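Local coordinates for protein terminal oxygenase component of carbazole 1,9a-dioxygenase (Nocardioides aromaticivorans, PDB 3GCF) that probably carries out the ring-attacking dioxygenation of carbazole as the terminal oxygenase, passing electrons from a Rieske [2Fe-2S] cluster to a mononuclear iron, at residues V80-E85 and G92-W97; H99-D104 and V111-S116; V273-P278 and I285-Y290. All coordinates share one frame; numbering follows the deposited sequence.

Contact 1. Residues V80-E85 and G92-W97; sequences VPFSKE and GTVSCW. With FES (Fe2/s2 (inorganic) cluster), chain Q.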
loop_
_atom_site.group_PDB
_atom_site.type_symbol
_atom_site.label_atom_id
_atom_site.label_comp_id
_atom_site.label_asym_id
_atom_site.label_seq_id
_atom_site.Cartn_x
_atom_site.Cartn_y
_atom_site.Cartn_z
ATOM N N VAL A 80 20.567 -7.827 -7.490
ATOM C CA VAL A 80 19.363 -8.646 -7.563
ATOM C C VAL A 80 19.427 -9.866 -6.647
ATOM O O VAL A 80 20.504 -10.379 -6.342
ATOM C CB VAL A 80 19.078 -9.151 -9.002
ATOM C CG1 VAL A 80 18.950 -7.973 -9.959
ATOM C CG2 VAL A 80 20.173 -10.112 -9.449
ATOM N N PRO A 81 18.266 -10.318 -6.155
ATOM C CA PRO A 81 18.257 -11.499 -5.285
ATOM C C PRO A 81 18.319 -12.754 -6.151
ATOM O O PRO A 81 17.658 -12.829 -7.188
ATOM C CB PRO A 81 16.930 -11.373 -4.534
ATOM C CG PRO A 81 16.059 -10.597 -5.486
ATOM C CD PRO A 81 17.006 -9.561 -6.042
ATOM N N PHE A 82 19.126 -13.728 -5.738
ATOM C CA PHE A 82 19.257 -14.968 -6.493
ATOM C C PHE A 82 17.930 -15.717 -6.455
ATOM O O PHE A 82 17.584 -16.437 -7.399
ATOM C CB PHE A 82 20.335 -15.873 -5.883
ATOM C CG PHE A 82 21.669 -15.210 -5.708
ATOM C CD1 PHE A 82 22.347 -14.674 -6.797
ATOM C CD2 PHE A 82 22.257 -15.135 -4.451
ATOM C CE1 PHE A 82 23.596 -14.071 -6.637
ATOM C CE2 PHE A 82 23.502 -14.536 -4.282
ATOM C CZ PHE A 82 24.173 -14.003 -5.377
ATOM N N SER A 83 17.199 -15.549 -5.351
ATOM C CA SER A 83 15.924 -16.234 -5.164
ATOM C C SER A 83 14.893 -15.981 -6.266
ATOM O O SER A 83 13.943 -16.746 -6.401
ATOM C CB SER A 83 15.336 -15.913 -3.780
ATOM O OG SER A 83 15.226 -14.521 -3.556
ATOM N N LYS A 84 15.068 -14.923 -7.055
ATOM C CA LYS A 84 14.142 -14.665 -8.158
ATOM C C LYS A 84 14.184 -15.868 -9.102
ATOM O O LYS A 84 13.172 -16.240 -9.691
ATOM C CB LYS A 84 14.547 -13.410 -8.946
ATOM C CG LYS A 84 14.365 -12.099 -8.196
ATOM C CD LYS A 84 12.895 -11.704 -8.073
ATOM C CE LYS A 84 12.755 -10.369 -7.338
ATOM N NZ LYS A 84 11.392 -9.772 -7.470
ATOM N N GLU A 85 15.370 -16.458 -9.243
ATOM C CA GLU A 85 15.584 -17.617 -10.107
ATOM C C GLU A 85 16.940 -18.207 -9.717
ATOM O O GLU A 85 17.942 -18.016 -10.407
ATOM C CB GLU A 85 15.589 -17.185 -11.579
ATOM C CG GLU A 85 15.777 -18.326 -12.578
ATOM C CD GLU A 85 15.720 -17.860 -14.029
ATOM O OE1 GLU A 85 14.614 -17.587 -14.538
ATOM O OE2 GLU A 85 16.788 -17.758 -14.663
ATOM N N GLY A 92 28.045 -26.445 -4.306
ATOM C CA GLY A 92 29.032 -25.679 -3.569
ATOM C C GLY A 92 29.109 -24.254 -4.079
ATOM O O GLY A 92 29.850 -23.427 -3.548
ATOM N N THR A 93 28.353 -23.960 -5.129
ATOM C CA THR A 93 28.337 -22.614 -5.682
ATOM C C THR A 93 26.907 -22.224 -6.004
ATOM O O THR A 93 25.996 -23.052 -5.977
ATOM C CB THR A 93 29.150 -22.508 -7.000
ATOM O OG1 THR A 93 28.484 -23.247 -8.033
ATOM C CG2 THR A 93 30.559 -23.062 -6.817
ATOM N N VAL A 94 26.717 -20.943 -6.289
ATOM C CA VAL A 94 25.421 -20.432 -6.679
ATOM C C VAL A 94 25.738 -19.481 -7.826
ATOM O O VAL A 94 26.746 -18.771 -7.784
ATOM C CB VAL A 94 24.705 -19.683 -5.512
ATOM C CG1 VAL A 94 25.502 -18.461 -5.087
ATOM C CG2 VAL A 94 23.296 -19.287 -5.947
ATOM N N SER A 95 24.912 -19.504 -8.866
ATOM C CA SER A 95 25.123 -18.638 -10.022
ATOM C C SER A 95 23.959 -17.673 -10.173
ATOM O O SER A 95 22.801 -18.082 -10.119
ATOM C CB SER A 95 25.265 -19.472 -11.302
ATOM O OG SER A 95 26.489 -20.194 -11.329
ATOM N N CYS A 96 24.269 -16.394 -10.354
ATOM C CA CYS A 96 23.231 -15.386 -10.518
ATOM C C CYS A 96 22.551 -15.608 -11.864
ATOM O O CYS A 96 23.213 -15.885 -12.860
ATOM C CB CYS A 96 23.840 -13.983 -10.465
ATOM S SG CYS A 96 22.631 -12.630 -10.522
ATOM N N TRP A 97 21.229 -15.490 -11.878
ATOM C CA TRP A 97 20.429 -15.670 -13.082
ATOM C C TRP A 97 20.570 -14.534 -14.098
ATOM O O TRP A 97 20.178 -14.688 -15.252
ATOM C CB TRP A 97 18.945 -15.772 -12.713
ATOM C CG TRP A 97 18.463 -14.593 -11.891
ATOM C CD1 TRP A 97 18.413 -14.508 -10.527
ATOM C CD2 TRP A 97 18.022 -13.317 -12.384
ATOM N NE1 TRP A 97 17.969 -13.261 -10.140
ATOM C CE2 TRP A 97 17.723 -12.512 -11.259
ATOM C CE3 TRP A 97 17.854 -12.775 -13.668
ATOM C CZ2 TRP A 97 17.265 -11.191 -11.379
ATOM C CZ3 TRP A 97 17.401 -11.462 -13.787
ATOM C CH2 TRP A 97 17.112 -10.686 -12.649
HETATM FE FE1 FES Q . 23.989 -10.845 -10.767
HETATM FE FE2 FES Q . 24.672 -9.257 -12.844
HETATM S S1 FES Q . 25.465 -11.264 -12.406
HETATM S S2 FES Q . 23.183 -8.816 -11.134
HETATM O O HOH W 1 19.080 -17.007 -16.034
HETATM O O HOH W 2 20.479 -17.059 -9.285
#
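C96 SG binds FE1 of the [2Fe-2S] cluster at 2.3 Å, a metal it shares with C75, and V80 of the facing loop in this Rieske domain packs against the same site. V80 CG2 stands 3.7 Å from C96 SG and equally near the inorganic S2, placing an apolar methyl against both. Behind C96, the F82 ring turns its edge to the cysteine: CE1 is 3.8 Å from C96 CB, while V94 CG1 lies over a ring face. The 3-10 turn 82-84 brings F82 here, and its phenyl also packs on L60 of strand 57-64.

Next in the chain, W97 gives its indole N-H to the carbonyl of P81, NE1 to O 3.0 Å. This bond ties the V80-E85 loop, whose V80 lines the cluster pocket, to the segment that carries the ligand C96. The N-H...O angle is 165° and P81 O lies in the plane of the indole, so the hydrogen leaves the ring edge almost straight at its acceptor. CG of W97 sits between the backbone N and the carbonyl carbon (chi1 55°), which turns the indole toward 80-85, its N-H edge at P81 O. There V80 CB comes within 3.6 Å of W97 CZ2, K84 CB lies obliquely near NE1, and the backbone O of E85 is 3.4 Å from W97 CB. An alanine in place of W97 would probably leave P81 O without this donor and open a gap between V80, K84 and E85. W97 also meets the ring of W339 of the second subunit, the planes at about 50°. A water donates to E85 O and to S95 O, the latter at 2.7 Å.

Contact 2. Residues H99-D104 and V111-S116; sequences HGWTYD and VDVLTS. With FES (Fe2/s2 (inorganic) cluster), chain Q.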
loop_
_atom_site.group_PDB
_atom_site.type_symbol
_atom_site.label_atom_id
_atom_site.label_comp_id
_atom_site.label_asym_id
_atom_site.label_seq_id
_atom_site.Cartn_x
_atom_site.Cartn_y
_atom_site.Cartn_z
ATOM N N HIS A 99 23.638 -12.190 -14.999
ATOM C CA HIS A 99 24.832 -12.182 -15.852
ATOM C C HIS A 99 25.761 -13.357 -15.542
ATOM O O HIS A 99 26.918 -13.372 -15.967
ATOM C CB HIS A 99 25.633 -10.880 -15.696
ATOM C CG HIS A 99 24.825 -9.635 -15.881
ATOM N ND1 HIS A 99 24.118 -9.048 -14.855
ATOM C CD2 HIS A 99 24.616 -8.861 -16.973
ATOM C CE1 HIS A 99 23.508 -7.965 -15.307
ATOM N NE2 HIS A 99 23.794 -7.830 -16.589
ATOM N N GLY A 100 25.264 -14.328 -14.779
ATOM C CA GLY A 100 26.074 -15.493 -14.459
ATOM C C GLY A 100 27.179 -15.377 -13.419
ATOM O O GLY A 100 28.013 -16.277 -13.315
ATOM N N TRP A 101 27.229 -14.293 -12.652
ATOM C CA TRP A 101 28.270 -14.204 -11.631
ATOM C C TRP A 101 28.059 -15.404 -10.706
ATOM O O TRP A 101 26.942 -15.656 -10.249
ATOM C CB TRP A 101 28.162 -12.888 -10.859
ATOM C CG TRP A 101 28.715 -11.707 -11.611
ATOM C CD1 TRP A 101 28.728 -11.526 -12.970
ATOM C CD2 TRP A 101 29.277 -10.515 -11.044
ATOM N NE1 TRP A 101 29.259 -10.296 -13.281
ATOM C CE2 TRP A 101 29.604 -9.654 -12.118
ATOM C CE3 TRP A 101 29.534 -10.089 -9.731
ATOM C CZ2 TRP A 101 30.174 -8.390 -11.920
ATOM C CZ3 TRP A 101 30.101 -8.833 -9.535
ATOM C CH2 TRP A 101 30.414 -7.997 -10.627
ATOM N N THR A 102 29.130 -16.145 -10.444
ATOM C CA THR A 102 29.053 -17.349 -9.625
ATOM C C THR A 102 29.881 -17.243 -8.353
ATOM O O THR A 102 31.049 -16.847 -8.380
ATOM C CB THR A 102 29.499 -18.561 -10.462
ATOM O OG1 THR A 102 28.722 -18.595 -11.665
ATOM C CG2 THR A 102 29.294 -19.864 -9.704
ATOM N N TYR A 103 29.272 -17.612 -7.234
ATOM C CA TYR A 103 29.940 -17.519 -5.945
ATOM C C TYR A 103 30.174 -18.842 -5.236
ATOM O O TYR A 103 29.385 -19.785 -5.358
ATOM C CB TYR A 103 29.140 -16.611 -5.010
ATOM C CG TYR A 103 28.797 -15.258 -5.588
ATOM C CD1 TYR A 103 27.758 -15.116 -6.510
ATOM C CD2 TYR A 103 29.513 -14.120 -5.220
ATOM C CE1 TYR A 103 27.439 -13.873 -7.049
ATOM C CE2 TYR A 103 29.200 -12.870 -5.755
ATOM C CZ TYR A 103 28.161 -12.757 -6.668
ATOM O OH TYR A 103 27.836 -11.528 -7.185
ATOM N N ASP A 104 31.268 -18.884 -4.480
ATOM C CA ASP A 104 31.656 -20.048 -3.689
ATOM C C ASP A 104 30.862 -19.935 -2.387
ATOM O O ASP A 104 30.984 -18.946 -1.667
ATOM C CB ASP A 104 33.159 -19.984 -3.390
ATOM C CG ASP A 104 33.655 -21.174 -2.593
ATOM O OD1 ASP A 104 33.065 -21.487 -1.535
ATOM O OD2 ASP A 104 34.651 -21.794 -3.024
ATOM N N VAL A 111 33.907 -16.615 -7.896
ATOM C CA VAL A 111 34.907 -17.503 -8.475
ATOM C C VAL A 111 34.778 -17.646 -9.977
ATOM O O VAL A 111 35.615 -18.276 -10.624
ATOM C CB VAL A 111 34.852 -18.912 -7.843
ATOM C CG1 VAL A 111 35.277 -18.845 -6.378
ATOM C CG2 VAL A 111 33.444 -19.483 -7.964
ATOM N N ASP A 112 33.731 -17.062 -10.543
ATOM C CA ASP A 112 33.549 -17.160 -11.977
ATOM C C ASP A 112 32.447 -16.262 -12.508
ATOM O O ASP A 112 31.655 -15.707 -11.746
ATOM C CB ASP A 112 33.244 -18.606 -12.372
ATOM C CG ASP A 112 33.962 -19.019 -13.639
ATOM O OD1 ASP A 112 33.997 -18.198 -14.588
ATOM O OD2 ASP A 112 34.488 -20.156 -13.684
ATOM N N VAL A 113 32.423 -16.125 -13.828
ATOM C CA VAL A 113 31.418 -15.338 -14.524
ATOM C C VAL A 113 31.109 -16.074 -15.821
ATOM O O VAL A 113 31.869 -16.015 -16.793
ATOM C CB VAL A 113 31.916 -13.911 -14.829
ATOM C CG1 VAL A 113 30.832 -13.120 -15.564
ATOM C CG2 VAL A 113 32.274 -13.206 -13.528
ATOM N N LEU A 114 29.993 -16.790 -15.805
ATOM C CA LEU A 114 29.533 -17.575 -16.938
ATOM C C LEU A 114 29.487 -16.828 -18.265
ATOM O O LEU A 114 29.694 -17.431 -19.317
ATOM C CB LEU A 114 28.144 -18.137 -16.628
ATOM C CG LEU A 114 28.025 -19.460 -15.859
ATOM C CD1 LEU A 114 29.282 -19.765 -15.071
ATOM C CD2 LEU A 114 26.805 -19.393 -14.964
ATOM N N THR A 115 29.217 -15.525 -18.220
ATOM C CA THR A 115 29.119 -14.723 -19.437
ATOM C C THR A 115 30.436 -14.081 -19.867
ATOM O O THR A 115 30.511 -13.454 -20.922
ATOM C CB THR A 115 28.093 -13.584 -19.274
ATOM O OG1 THR A 115 28.467 -12.765 -18.157
ATOM C CG2 THR A 115 26.699 -14.144 -19.056
ATOM N N SER A 116 31.472 -14.232 -19.056
ATOM C CA SER A 116 32.754 -13.629 -19.380
ATOM C C SER A 116 33.876 -14.383 -18.674
ATOM O O SER A 116 34.436 -13.906 -17.694
ATOM C CB SER A 116 32.732 -12.153 -18.959
ATOM O OG SER A 116 33.941 -11.490 -19.274
HETATM FE FE1 FES Q . 23.989 -10.845 -10.767
HETATM FE FE2 FES Q . 24.672 -9.257 -12.844
HETATM S S1 FES Q . 25.465 -11.264 -12.406
HETATM S S2 FES Q . 23.183 -8.816 -11.134
#
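W101 CG stands anti to its carbonyl carbon (chi1 -78°), an orientation that lays the indole between V113 and the cluster in the 101-104/111-113 beta hairpin of the Rieske domain. V113 CG2 covers one face, 4.2 Å from the centroid of the five-membered ring and 21° off its normal, a CH-pi contact; the inorganic S1 lies over the opposite face, 3.3 Å from W101 CD1. H99 CG is likewise anti to its carbonyl carbon (chi1 -53°), and the imidazole binds FE2 through ND1 at 2.1 Å, with H77 as the other protein ligand of that iron. H99 NE2 is hydrogen-bonded to D186 of the second subunit.

The two strands run antiparallel. W101 and V113 form a non-hydrogen-bonded pair, T102 and D112 a hydrogen-bonded one in which T102 N donates to D112 O. V111 and D112 both face T102, a classic beta bulge: V111 N reaches T102 O at 2.9 Å, whereas the bond from D112 N is weak.

Next to the histidine, G100 adopts positive phi, and a CB would clash with L114 CB. Its carbonyl is gripped from opposite faces by T102 OG1 and L114 N; T102 OG1 is also hydrogen-bonded to S95 OG of strand 93-95. On the N-terminal side of this glycine, T115 OG1 donates to H99 O at 2.8 Å, fastening the backbone of the iron ligand to the turn that starts at V113.

Contact 3. Residues V273-P278 and I285-Y290; sequences VLKVDP and IQYEFY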
loop_
_atom_site.group_PDB
_atom_site.type_symbol
_atom_site.label_atom_id
_atom_site.label_comp_id
_atom_site.label_asym_id
_atom_site.label_seq_id
_atom_site.Cartn_x
_atom_site.Cartn_y
_atom_site.Cartn_z
ATOM N N VAL A 273 13.534 -16.493 23.103
ATOM C CA VAL A 273 13.008 -17.831 22.856
ATOM C C VAL A 273 12.192 -18.313 24.050
ATOM O O VAL A 273 12.680 -18.337 25.182
ATOM C CB VAL A 273 14.172 -18.821 22.590
ATOM C CG1 VAL A 273 13.632 -20.186 22.152
ATOM C CG2 VAL A 273 15.100 -18.240 21.526
ATOM N N LEU A 274 10.947 -18.699 23.786
ATOM C CA LEU A 274 10.048 -19.165 24.833
ATOM C C LEU A 274 10.147 -20.667 25.066
ATOM O O LEU A 274 10.496 -21.437 24.162
ATOM C CB LEU A 274 8.599 -18.830 24.467
ATOM C CG LEU A 274 7.547 -18.863 25.583
ATOM C CD1 LEU A 274 7.660 -17.582 26.388
ATOM C CD2 LEU A 274 6.138 -18.973 24.992
ATOM N N LYS A 275 9.832 -21.071 26.291
ATOM C CA LYS A 275 9.820 -22.474 26.672
ATOM C C LYS A 275 8.620 -22.672 27.603
ATOM O O LYS A 275 8.560 -22.088 28.683
ATOM C CB LYS A 275 11.115 -22.860 27.397
ATOM C CG LYS A 275 11.175 -24.336 27.777
ATOM C CD LYS A 275 12.408 -24.685 28.605
ATOM C CE LYS A 275 12.433 -26.179 28.920
ATOM N NZ LYS A 275 13.626 -26.574 29.722
ATOM N N VAL A 276 7.659 -23.477 27.161
ATOM C CA VAL A 276 6.457 -23.767 27.942
ATOM C C VAL A 276 6.591 -25.223 28.342
ATOM O O VAL A 276 6.587 -26.124 27.494
ATOM C CB VAL A 276 5.189 -23.554 27.104
ATOM C CG1 VAL A 276 3.953 -23.594 27.997
ATOM C CG2 VAL A 276 5.282 -22.210 26.380
ATOM N N ASP A 277 6.685 -25.438 29.652
ATOM C CA ASP A 277 6.931 -26.758 30.218
ATOM C C ASP A 277 5.901 -27.244 31.248
ATOM O O ASP A 277 5.835 -26.726 32.362
ATOM C CB ASP A 277 8.319 -26.684 30.859
ATOM C CG ASP A 277 8.897 -28.025 31.191
ATOM O OD1 ASP A 277 8.211 -29.050 31.008
ATOM O OD2 ASP A 277 10.062 -28.034 31.643
ATOM N N PRO A 278 5.076 -28.237 30.889
ATOM C CA PRO A 278 5.003 -28.919 29.591
ATOM C C PRO A 278 3.845 -28.324 28.787
ATOM O O PRO A 278 2.952 -27.693 29.355
ATOM C CB PRO A 278 4.746 -30.365 29.987
ATOM C CG PRO A 278 3.804 -30.207 31.152
ATOM C CD PRO A 278 4.387 -29.025 31.934
ATOM N N ILE A 285 7.129 -30.476 25.426
ATOM C CA ILE A 285 7.604 -29.160 25.811
ATOM C C ILE A 285 7.498 -28.315 24.535
ATOM O O ILE A 285 7.824 -28.790 23.446
ATOM C CB ILE A 285 9.065 -29.202 26.307
ATOM C CG1 ILE A 285 9.114 -29.870 27.685
ATOM C CG2 ILE A 285 9.643 -27.782 26.381
ATOM C CD1 ILE A 285 10.513 -29.956 28.280
ATOM N N GLN A 286 7.016 -27.082 24.665
ATOM C CA GLN A 286 6.865 -26.201 23.510
ATOM C C GLN A 286 7.837 -25.030 23.516
ATOM O O GLN A 286 7.944 -24.299 24.495
ATOM C CB GLN A 286 5.431 -25.658 23.421
ATOM C CG GLN A 286 5.163 -24.827 22.155
ATOM C CD GLN A 286 3.674 -24.661 21.852
ATOM O OE1 GLN A 286 2.894 -25.608 21.986
ATOM N NE2 GLN A 286 3.280 -23.463 21.422
ATOM N N TYR A 287 8.541 -24.859 22.404
ATOM C CA TYR A 287 9.496 -23.771 22.260
ATOM C C TYR A 287 8.965 -22.826 21.193
ATOM O O TYR A 287 8.316 -23.259 20.239
ATOM C CB TYR A 287 10.862 -24.314 21.822
ATOM C CG TYR A 287 11.539 -25.206 22.841
ATOM C CD1 TYR A 287 12.186 -24.663 23.956
ATOM C CD2 TYR A 287 11.525 -26.595 22.698
ATOM C CE1 TYR A 287 12.808 -25.490 24.909
ATOM C CE2 TYR A 287 12.142 -27.430 23.644
ATOM C CZ TYR A 287 12.780 -26.870 24.743
ATOM O OH TYR A 287 13.384 -27.690 25.673
ATOM N N GLU A 288 9.234 -21.537 21.353
ATOM C CA GLU A 288 8.790 -20.561 20.377
ATOM C C GLU A 288 9.882 -19.544 20.112
ATOM O O GLU A 288 10.568 -19.094 21.037
ATOM C CB GLU A 288 7.523 -19.842 20.859
ATOM C CG GLU A 288 6.367 -20.773 21.217
ATOM C CD GLU A 288 5.025 -20.060 21.270
ATOM O OE1 GLU A 288 4.986 -18.855 21.602
ATOM O OE2 GLU A 288 4.003 -20.716 20.986
ATOM N N PHE A 289 10.053 -19.204 18.837
ATOM C CA PHE A 289 11.038 -18.210 18.423
ATOM C C PHE A 289 10.257 -17.127 17.687
ATOM O O PHE A 289 9.222 -17.406 17.077
ATOM C CB PHE A 289 12.080 -18.813 17.477
ATOM C CG PHE A 289 12.862 -19.955 18.067
ATOM C CD1 PHE A 289 12.282 -21.208 18.230
ATOM C CD2 PHE A 289 14.194 -19.784 18.430
ATOM C CE1 PHE A 289 13.020 -22.277 18.743
ATOM C CE2 PHE A 289 14.940 -20.847 18.943
ATOM C CZ PHE A 289 14.353 -22.093 19.099
ATOM N N TYR A 290 10.749 -15.896 17.749
ATOM C CA TYR A 290 10.079 -14.782 17.095
ATOM C C TYR A 290 11.148 -13.967 16.383
ATOM O O TYR A 290 11.481 -12.861 16.791
ATOM C CB TYR A 290 9.349 -13.933 18.146
ATOM C CG TYR A 290 8.634 -14.754 19.215
ATOM C CD1 TYR A 290 9.329 -15.258 20.311
ATOM C CD2 TYR A 290 7.265 -15.026 19.124
ATOM C CE1 TYR A 290 8.684 -16.013 21.300
ATOM C CE2 TYR A 290 6.606 -15.781 20.103
ATOM C CZ TYR A 290 7.326 -16.269 21.192
ATOM O OH TYR A 290 6.689 -16.996 22.180
#
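L274 buries the largest area in this antiparallel hairpin, with I285 and V273 next, and each meets a different kind of partner. CG of L274 is anti to the backbone N (chi1 -163°), a turn that lays CD2 alongside the E288 carboxylate and across Y290. This CD2 comes 3.5 Å from Y290 OH and 3.6 Å from E288 OE1, an apolar methyl laid against a polar pair. That pair is itself bonded: Y290 OH donates to the anti lone pair of E288 OE1 at 2.6 Å, while Q286 NE2 and the hydroxyl of Y300 hold OE2. Both carboxylate oxygens are thus engaged, which is likely to restrict rotation of the group.

V273 works on the other face of the sheet. Its CG1 sits over the F289 ring, 3.7 Å from the centroid and 17° off the normal, a CH-pi contact displaced toward the rim. I285 reaches across near the 279-284 connection, where CG1 lies 3.5 Å from D277 OD1 and CG2 packs on K275 CG. The extended K275 chain continues along the Y287 ring before its ammonium bonds P157 O.

Four backbone bonds set this register, two in each of the pairs L274-E288 and V276-Q286; V276 N to Q286 O is 2.8 Å at 168°. The hairpin occupies the interior of the seven-stranded antiparallel sheet of the catalytic domain, with 265-269 flanking 273-277 and 298-307 flanking 285-292, while E288 comes near D337, an iron ligand on helix 335-350.

Contacts 1 and 2 form one unit round the [2Fe-2S] cluster, their centres 10 Å apart: the first supplies C96, one of the two cysteines on FE1, the second H99, one of the two histidines on FE2. Strands 93-95 and 101-104 join them directly, with C96 N 2.8 Å from W101 O and S95 OG at the same distance from T102 OG1, both probable hydrogen bonds. Contact 3 belongs to the catalytic domain, its centre 35 Å from that of contact 1 and 43 Å from that of contact 2. There the side chain of E288 is about 7 Å from the bound Fe(II) ion. Contacts 1 and 2 also touch the second subunit, consistent with electron transfer between subunits, as in related Rieske oxygenases.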